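Local coordinates for protein glutamine synthetase (PDB 4BAX) that belongs to the glutamine synthetase family, joining an N-terminal beta-grasp domain to a catalytic domain in an assembly of ten subunits, at residues A[3-8]-A[22-27]; A[66-71]-A[163-168]; A[251-256]-A[331-336]. All coordinates share one frame; numbering follows the deposited sequence.

Contact 1: A[3-8]-A[22-27]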
loop_
_atom_site.group_PDB
_atom_site.type_symbol
_atom_site.label_atom_id
_atom_site.label_comp_id
_atom_site.label_asym_id
_atom_site.label_seq_id
_atom_site.Cartn_x
_atom_site.Cartn_y
_atom_site.Cartn_z
ATOM N N THR A 3 24.645 39.509 15.078
ATOM C CA THR A 3 24.750 38.112 15.425
ATOM C C THR A 3 24.698 37.314 14.139
ATOM O O THR A 3 23.893 37.611 13.250
ATOM C CB THR A 3 23.601 37.701 16.354
ATOM O OG1 THR A 3 23.919 38.113 17.688
ATOM C CG2 THR A 3 23.426 36.206 16.359
ATOM N N PHE A 4 25.589 36.345 14.011
ATOM C CA PHE A 4 25.587 35.467 12.858
ATOM C C PHE A 4 25.969 34.045 13.254
ATOM O O PHE A 4 26.543 33.810 14.323
ATOM C CB PHE A 4 26.477 36.003 11.747
ATOM C CG PHE A 4 27.929 35.969 12.080
ATOM C CD1 PHE A 4 28.506 37.012 12.794
ATOM C CD2 PHE A 4 28.730 34.915 11.666
ATOM C CE1 PHE A 4 29.854 36.996 13.102
ATOM C CE2 PHE A 4 30.080 34.897 11.974
ATOM C CZ PHE A 4 30.642 35.941 12.693
ATOM N N LYS A 5 25.616 33.098 12.396
ATOM C CA LYS A 5 25.884 31.695 12.640
ATOM C C LYS A 5 27.187 31.272 11.975
ATOM O O LYS A 5 27.463 31.645 10.822
ATOM C CB LYS A 5 24.728 30.862 12.122
ATOM C CG LYS A 5 23.437 31.089 12.901
ATOM C CD LYS A 5 22.353 30.157 12.390
ATOM C CE LYS A 5 21.451 30.817 11.392
ATOM N NZ LYS A 5 20.265 31.321 12.109
ATOM N N ALA A 6 27.990 30.517 12.718
ATOM C CA ALA A 6 29.231 29.948 12.205
ATOM C C ALA A 6 29.206 28.426 12.357
ATOM O O ALA A 6 29.053 27.897 13.465
ATOM C CB ALA A 6 30.422 30.532 12.940
ATOM N N GLU A 7 29.352 27.720 11.239
ATOM C CA GLU A 7 29.374 26.259 11.282
ATOM C C GLU A 7 30.803 25.742 11.317
ATOM O O GLU A 7 31.536 25.821 10.322
ATOM C CB GLU A 7 28.645 25.678 10.073
ATOM C CG GLU A 7 28.352 24.169 10.174
ATOM C CD GLU A 7 27.205 23.810 11.124
ATOM O OE1 GLU A 7 26.552 24.720 11.678
ATOM O OE2 GLU A 7 26.976 22.604 11.347
ATOM N N TYR A 8 31.180 25.192 12.469
ATOM C CA TYR A 8 32.531 24.694 12.666
ATOM C C TYR A 8 32.580 23.255 12.201
ATOM O O TYR A 8 31.835 22.407 12.692
ATOM C CB TYR A 8 32.942 24.782 14.128
ATOM C CG TYR A 8 33.456 26.138 14.560
ATOM C CD1 TYR A 8 32.737 27.302 14.285
ATOM C CD2 TYR A 8 34.641 26.262 15.274
ATOM C CE1 TYR A 8 33.195 28.546 14.704
ATOM C CE2 TYR A 8 35.113 27.522 15.690
ATOM C CZ TYR A 8 34.385 28.657 15.405
ATOM O OH TYR A 8 34.854 29.902 15.826
ATOM N N SER A 22 30.457 18.448 12.588
ATOM C CA SER A 22 30.099 19.845 12.613
ATOM C C SER A 22 29.142 20.208 13.737
ATOM O O SER A 22 28.358 19.367 14.210
ATOM C CB SER A 22 29.556 20.285 11.252
ATOM O OG SER A 22 28.149 20.196 11.218
ATOM N N LYS A 23 29.318 21.435 14.231
ATOM C CA LYS A 23 28.342 22.105 15.080
ATOM C C LYS A 23 28.293 23.621 14.848
ATOM O O LYS A 23 29.219 24.226 14.282
ATOM C CB LYS A 23 28.545 21.769 16.558
ATOM C CG LYS A 23 29.942 21.781 17.039
ATOM C CD LYS A 23 29.977 21.505 18.522
ATOM C CE LYS A 23 31.413 21.457 18.998
ATOM N NZ LYS A 23 31.574 22.091 20.335
ATOM N N THR A 24 27.213 24.216 15.344
ATOM C CA THR A 24 26.906 25.624 15.151
ATOM C C THR A 24 27.256 26.475 16.338
ATOM O O THR A 24 26.893 26.155 17.486
ATOM C CB THR A 24 25.403 25.836 14.859
ATOM O OG1 THR A 24 24.951 24.920 13.849
ATOM C CG2 THR A 24 25.112 27.288 14.483
ATOM N N LYS A 25 27.931 27.579 16.048
ATOM C CA LYS A 25 28.268 28.557 17.061
ATOM C C LYS A 25 27.551 29.865 16.710
ATOM O O LYS A 25 27.554 30.307 15.544
ATOM C CB LYS A 25 29.781 28.775 17.076
ATOM C CG LYS A 25 30.323 29.664 18.182
ATOM C CD LYS A 25 31.844 29.478 18.245
ATOM C CE LYS A 25 32.469 30.124 19.482
ATOM N NZ LYS A 25 32.645 29.119 20.595
ATOM N N ILE A 26 26.933 30.482 17.709
ATOM C CA ILE A 26 26.270 31.756 17.494
ATOM C C ILE A 26 27.183 32.855 17.952
ATOM O O ILE A 26 27.544 32.912 19.125
ATOM C CB ILE A 26 24.954 31.839 18.273
ATOM C CG1 ILE A 26 24.053 30.639 17.917
ATOM C CG2 ILE A 26 24.274 33.174 18.006
ATOM C CD1 ILE A 26 23.586 30.615 16.460
ATOM N N ILE A 27 27.544 33.746 17.041
ATOM C CA ILE A 27 28.544 34.749 17.365
ATOM C C ILE A 27 27.939 36.141 17.314
ATOM O O ILE A 27 27.257 36.490 16.352
ATOM C CB ILE A 27 29.718 34.666 16.376
ATOM C CG1 ILE A 27 30.394 33.301 16.519
ATOM C CG2 ILE A 27 30.696 35.838 16.559
ATOM C CD1 ILE A 27 31.612 33.144 15.677
HETATM O O HOH W 1 24.707 22.186 13.514
#
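Six backbone hydrogen bonds knit 3-8 and 22-27 into the antiparallel hairpin that opens the beta-grasp domain. Phe4 with Ile27, Ala6 with Lys25 and Tyr8 with Lys23 are hydrogen-bonded pairs, while Lys5-Ile26 and Glu7-Thr24 are the non-hydrogen-bonded pairs between them. The bond from Ile27 N to Phe4 O, 2.9 Å long, is the straightest of the six at 172°.

The polar centre of the contact is the Glu7 carboxylate. With CG anti to the backbone N (chi1 -168°) and a bend at chi2 (75°), the side chain turns across to the partner strand. OE1 accepts Thr24 OG1 at 2.7 Å through its syn lone pair, and OE2 accepts Ser22 OG at 2.7 Å through its anti lone pair. A water donates to both Thr24 OG1 (2.8 Å) and Glu7 OE2 (3.2 Å), closing a ring. Arg70 supplies a salt bridge to OE1 and a hydrogen bond to Thr24 OG1.

The face carrying Phe4, Ala6 and Tyr8 is mixed. Ile27 CB lies over the Phe4 ring, 4.2 Å from its centroid, in a CH-pi contact, and Ile27 CD1 reaches Ala6 CB. Lys25 CD crosses the Tyr8 ring obliquely; Tyr8 OH bonds to Pro38 O. Lys23, bonded to Gly41 O, and Lys25 both make cation-pi contacts with Trp40. Beside Glu7, Lys5 CG and Ile26 CD1 meet at 3.6 Å, and Lys5 NZ forms a salt bridge with Glu160 of a second subunit.

The buried carboxylate, held by two hydroxyls, a water and an arginine, is therefore probably ionised, its charge compensated on the face where Thr24 pairs with a strand of that subunit.

Contact 2: A[66-71]-A[163-168]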
loop_
_atom_site.group_PDB
_atom_site.type_symbol
_atom_site.label_atom_id
_atom_site.label_comp_id
_atom_site.label_asym_id
_atom_site.label_seq_id
_atom_site.Cartn_x
_atom_site.Cartn_y
_atom_site.Cartn_z
ATOM N N PRO A 66 31.332 31.682 3.054
ATOM C CA PRO A 66 29.901 31.837 3.326
ATOM C C PRO A 66 29.167 30.509 3.416
ATOM O O PRO A 66 29.531 29.566 2.719
ATOM C CB PRO A 66 29.410 32.621 2.106
ATOM C CG PRO A 66 30.629 33.320 1.573
ATOM C CD PRO A 66 31.733 32.343 1.796
ATOM N N ASP A 67 28.152 30.453 4.282
ATOM C CA ASP A 67 27.240 29.320 4.370
ATOM C C ASP A 67 26.149 29.527 3.333
ATOM O O ASP A 67 25.267 30.356 3.515
ATOM C CB ASP A 67 26.625 29.268 5.778
ATOM C CG ASP A 67 25.838 27.990 6.043
ATOM O OD1 ASP A 67 25.294 27.411 5.078
ATOM O OD2 ASP A 67 25.749 27.568 7.217
ATOM N N PRO A 68 26.208 28.753 2.240
ATOM C CA PRO A 68 25.304 28.830 1.079
ATOM C C PRO A 68 23.884 28.329 1.366
ATOM O O PRO A 68 22.914 28.729 0.699
ATOM C CB PRO A 68 25.998 27.930 0.051
ATOM C CG PRO A 68 26.720 26.912 0.885
ATOM C CD PRO A 68 27.196 27.664 2.102
ATOM N N ILE A 69 23.780 27.404 2.311
ATOM C CA ILE A 69 22.488 26.870 2.725
ATOM C C ILE A 69 21.714 27.814 3.647
ATOM O O ILE A 69 20.542 28.124 3.427
ATOM C CB ILE A 69 22.653 25.490 3.374
ATOM C CG1 ILE A 69 23.254 24.536 2.338
ATOM C CG2 ILE A 69 21.324 24.981 3.861
ATOM C CD1 ILE A 69 23.611 23.210 2.884
ATOM N N ARG A 70 22.381 28.246 4.706
ATOM C CA ARG A 70 21.785 29.189 5.625
ATOM C C ARG A 70 21.618 30.569 4.999
ATOM O O ARG A 70 20.632 31.258 5.266
ATOM C CB ARG A 70 22.610 29.280 6.902
ATOM C CG ARG A 70 22.136 28.339 7.978
ATOM C CD ARG A 70 23.223 28.103 8.988
ATOM N NE ARG A 70 22.799 27.155 10.007
ATOM C CZ ARG A 70 23.616 26.669 10.935
ATOM N NH1 ARG A 70 24.897 27.043 10.969
ATOM N NH2 ARG A 70 23.147 25.806 11.828
ATOM N N GLY A 71 22.588 30.967 4.177
ATOM C CA GLY A 71 22.522 32.256 3.518
ATOM C C GLY A 71 22.873 33.421 4.429
ATOM O O GLY A 71 23.410 33.229 5.527
ATOM N N LEU A 163 29.674 27.141 -5.425
ATOM C CA LEU A 163 30.003 28.434 -6.041
ATOM C C LEU A 163 29.631 29.638 -5.165
ATOM O O LEU A 163 30.411 30.592 -5.038
ATOM C CB LEU A 163 29.368 28.547 -7.433
ATOM C CG LEU A 163 29.905 27.499 -8.426
ATOM C CD1 LEU A 163 29.157 27.462 -9.753
ATOM C CD2 LEU A 163 31.381 27.744 -8.689
ATOM N N LYS A 164 28.468 29.562 -4.516
ATOM C CA LYS A 164 28.042 30.603 -3.587
ATOM C C LYS A 164 29.015 30.670 -2.419
ATOM O O LYS A 164 29.284 31.748 -1.892
ATOM C CB LYS A 164 26.627 30.315 -3.092
ATOM C CG LYS A 164 25.581 31.240 -3.666
ATOM C CD LYS A 164 24.386 30.440 -4.162
ATOM C CE LYS A 164 23.595 29.821 -3.021
ATOM N NZ LYS A 164 22.159 30.219 -3.131
ATOM N N ALA A 165 29.548 29.513 -2.032
ATOM C CA ALA A 165 30.599 29.426 -1.017
ATOM C C ALA A 165 31.968 29.931 -1.521
ATOM O O ALA A 165 32.882 30.161 -0.722
ATOM C CB ALA A 165 30.719 28.002 -0.512
ATOM N N GLY A 166 32.107 30.088 -2.842
ATOM C CA GLY A 166 33.348 30.571 -3.418
ATOM C C GLY A 166 34.422 29.552 -3.750
ATOM O O GLY A 166 35.562 29.907 -4.077
ATOM N N LEU A 167 34.062 28.280 -3.733
ATOM C CA LEU A 167 35.035 27.228 -3.999
ATOM C C LEU A 167 35.450 27.137 -5.466
ATOM O O LEU A 167 34.674 27.491 -6.365
ATOM C CB LEU A 167 34.504 25.896 -3.524
ATOM C CG LEU A 167 33.949 25.893 -2.110
ATOM C CD1 LEU A 167 33.533 24.434 -1.766
ATOM C CD2 LEU A 167 35.005 26.450 -1.158
ATOM N N GLY A 168 36.686 26.710 -5.712
ATOM C CA GLY A 168 37.187 26.658 -7.074
ATOM C C GLY A 168 36.755 25.380 -7.768
ATOM O O GLY A 168 37.506 24.400 -7.871
#
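Asp67 OD1 is gripped by two backbone N-H groups of its own turn, and both point back from residues further along the chain. Arg70 N gives the better bond, 3.1 Å to Asp67 OD1 and almost straight at 174°, although it meets the oxygen from above the carboxylate plane; Ile69 N adds a weak one. The Arg70 bond makes an Asx motif; separately, Gly71 N bonds to Asp67 O. The other oxygen, Asp67 OD2, has a long salt bridge of 3.9 Å with Arg70 NH1, but the guanidinium is engaged elsewhere too, NH1 in a salt bridge with Glu7 OE1 and NH2 in one with Glu156 of a second subunit.

Across the contact, the two prolines meet the end of the helix. Pro68 CB packs on Lys164 CB at 4.0 Å, and the Lys164 chain, bent at chi2, chi3 and chi4, brings CE to 3.9 Å from Pro68 O. Pro66 brings CD to 3.5 Å from Ala165 O. The Ala165 methyl CB lies near Pro66 O and, more loosely, Pro68 CG (4.4 Å). Gly166 then leaves the helix with positive phi in a Schellman motif, its N bonded to Leu163 O.

Pro68 also rests on Asn161, Leu203 and Leu76, so that the turn leaving strand 56-66 touches helices 152-164 and 190-210 as well as strand 75-82 of the beta-grasp sheet.

Contact 3: A[251-256]-A[331-336]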
loop_
_atom_site.group_PDB
_atom_site.type_symbol
_atom_site.label_atom_id
_atom_site.label_comp_id
_atom_site.label_asym_id
_atom_site.label_seq_id
_atom_site.Cartn_x
_atom_site.Cartn_y
_atom_site.Cartn_z
ATOM N N ALA A 251 56.992 11.910 -13.068
ATOM C CA ALA A 251 56.373 10.609 -13.353
ATOM C C ALA A 251 57.278 9.451 -12.965
ATOM O O ALA A 251 56.809 8.451 -12.426
ATOM C CB ALA A 251 55.939 10.498 -14.835
ATOM N N GLU A 252 58.572 9.584 -13.218
ATOM C CA GLU A 252 59.505 8.540 -12.816
ATOM C C GLU A 252 59.672 8.428 -11.285
ATOM O O GLU A 252 59.783 7.320 -10.743
ATOM C CB GLU A 252 60.866 8.699 -13.515
ATOM C CG GLU A 252 60.807 8.702 -15.032
ATOM C CD GLU A 252 61.471 7.498 -15.634
ATOM O OE1 GLU A 252 62.689 7.355 -15.403
ATOM O OE2 GLU A 252 60.794 6.705 -16.337
ATOM N N SER A 253 59.626 9.573 -10.600
ATOM C CA SER A 253 59.813 9.621 -9.148
ATOM C C SER A 253 58.780 8.761 -8.428
ATOM O O SER A 253 59.082 8.176 -7.389
ATOM C CB SER A 253 59.726 11.065 -8.632
ATOM O OG SER A 253 58.383 11.497 -8.547
ATOM N N LEU A 254 57.575 8.683 -8.995
ATOM C CA LEU A 254 56.476 7.909 -8.416
ATOM C C LEU A 254 56.698 6.397 -8.529
ATOM O O LEU A 254 56.045 5.597 -7.823
ATOM C CB LEU A 254 55.129 8.328 -9.030
ATOM C CG LEU A 254 54.688 9.758 -8.705
ATOM C CD1 LEU A 254 53.634 10.306 -9.671
ATOM C CD2 LEU A 254 54.169 9.783 -7.259
ATOM N N GLY A 255 57.593 6.002 -9.431
ATOM C CA GLY A 255 57.865 4.590 -9.614
ATOM C C GLY A 255 59.053 4.050 -8.847
ATOM O O GLY A 255 59.313 2.832 -8.869
ATOM N N GLU A 256 59.771 4.937 -8.159
ATOM C CA GLU A 256 61.007 4.546 -7.484
ATOM C C GLU A 256 60.808 3.973 -6.077
ATOM O O GLU A 256 59.888 4.362 -5.357
ATOM C CB GLU A 256 61.967 5.748 -7.419
ATOM C CG GLU A 256 62.596 6.080 -8.784
ATOM C CD GLU A 256 63.431 7.357 -8.775
ATOM O OE1 GLU A 256 63.581 7.960 -7.691
ATOM O OE2 GLU A 256 63.934 7.756 -9.853
ATOM N N VAL A 331 53.714 15.935 -3.176
ATOM C CA VAL A 331 54.720 16.977 -3.002
ATOM C C VAL A 331 56.025 16.396 -2.463
ATOM O O VAL A 331 57.101 16.699 -2.979
ATOM C CB VAL A 331 54.227 18.066 -2.059
ATOM C CG1 VAL A 331 55.377 18.898 -1.550
ATOM C CG2 VAL A 331 53.193 18.930 -2.767
ATOM N N ASP A 332 55.938 15.525 -1.466
ATOM C CA ASP A 332 57.154 14.981 -0.881
ATOM C C ASP A 332 57.911 14.225 -1.956
ATOM O O ASP A 332 59.077 14.503 -2.218
ATOM C CB ASP A 332 56.840 14.033 0.281
ATOM C CG ASP A 332 58.057 13.780 1.175
ATOM O OD1 ASP A 332 59.190 13.775 0.665
ATOM O OD2 ASP A 332 57.889 13.620 2.401
ATOM N N THR A 333 57.228 13.305 -2.612
ATOM C CA THR A 333 57.913 12.467 -3.572
ATOM C C THR A 333 58.415 13.233 -4.793
ATOM O O THR A 333 59.619 13.275 -5.058
ATOM C CB THR A 333 57.009 11.274 -3.995
ATOM O OG1 THR A 333 56.718 10.447 -2.855
ATOM C CG2 THR A 333 57.649 10.450 -5.119
ATOM N N CYS A 334 57.511 13.922 -5.475
ATOM C CA CYS A 334 57.855 14.574 -6.730
ATOM C C CYS A 334 58.796 15.772 -6.590
ATOM O O CYS A 334 59.826 15.835 -7.273
ATOM C CB CYS A 334 56.582 14.987 -7.480
ATOM S SG CYS A 334 55.482 13.618 -7.890
ATOM N N CYS A 335 58.457 16.684 -5.675
ATOM C CA CYS A 335 59.221 17.922 -5.493
ATOM C C CYS A 335 60.639 17.642 -5.010
ATOM O O CYS A 335 61.591 18.337 -5.374
ATOM C CB CYS A 335 58.513 18.864 -4.512
ATOM S SG CYS A 335 57.011 19.649 -5.111
ATOM N N THR A 336 60.771 16.600 -4.197
ATOM C CA THR A 336 62.074 16.182 -3.713
ATOM C C THR A 336 62.912 15.668 -4.875
ATOM O O THR A 336 64.068 16.057 -5.039
ATOM C CB THR A 336 61.949 15.079 -2.651
ATOM O OG1 THR A 336 61.461 15.652 -1.431
ATOM C CG2 THR A 336 63.279 14.412 -2.398
#
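Four buried side chains, Ser253 and Leu254 against Thr333 and Cys334, make up the whole interface, and it is one of van der Waals fit. The Thr333 methyl CG2 sits 3.5 Å from Ser253 O and 3.7 Å from Ser253 OG. Next to it, Ser253 OG lies over the backbone of the second helix, 3.6 Å from Cys334 CA, and beside the sulfur. Cys334 SG is in turn met by the branched end of Leu254, whose CG stands 4.0 Å away, while Leu254 CD2 spreads across to touch Thr333 CG2 as well.

The torsions of these residues and polar partners further out set the positions. Ser253 OG occupies the crowded place between its own N and carbonyl carbon (chi1 78°), from which it bonds back to Ala250 O in the preceding helical turn. In Thr333, CG2 is anti to the backbone N and thus faces Ser253, and OG1 is held by His263 NE2. Within 331-336, Thr336 OG1 bonds at 2.8 Å to Asp332 O, next to a wider pi-type turn at 331-335.

Further out, Leu254 also touches Tyr287, His263 and Leu330, and Ser253 reaches Ala337. A type I beta turn from Ser253 to Glu256 carries the chain off helix 244-253. The arrangement packs the end of that helix, through Ser253 and Leu254, on Thr333 and Cys334 of helix 323-341, the long C-terminal helix of the subunit.

In the fold
The three contacts follow one another along the chain without overlap. Contacts 1 and 2 are neighbours on the same side of the chain's centre, 15 Å apart between centres, and they touch through Arg70, which leaves the turn of contact 2 to reach the hairpin of contact 1. Strand 75-82 is common to both, pairing with strand 3-11 and meeting Pro68. Contact 3 lies across the chain's centre, with centres 41 Å from contact 1 and 35 Å from contact 2. Contact 1 thus forms the hairpin at one side of the beta-grasp sheet, contact 2 joins that sheet to the catalytic domain, and contact 3 packs helices at the far end.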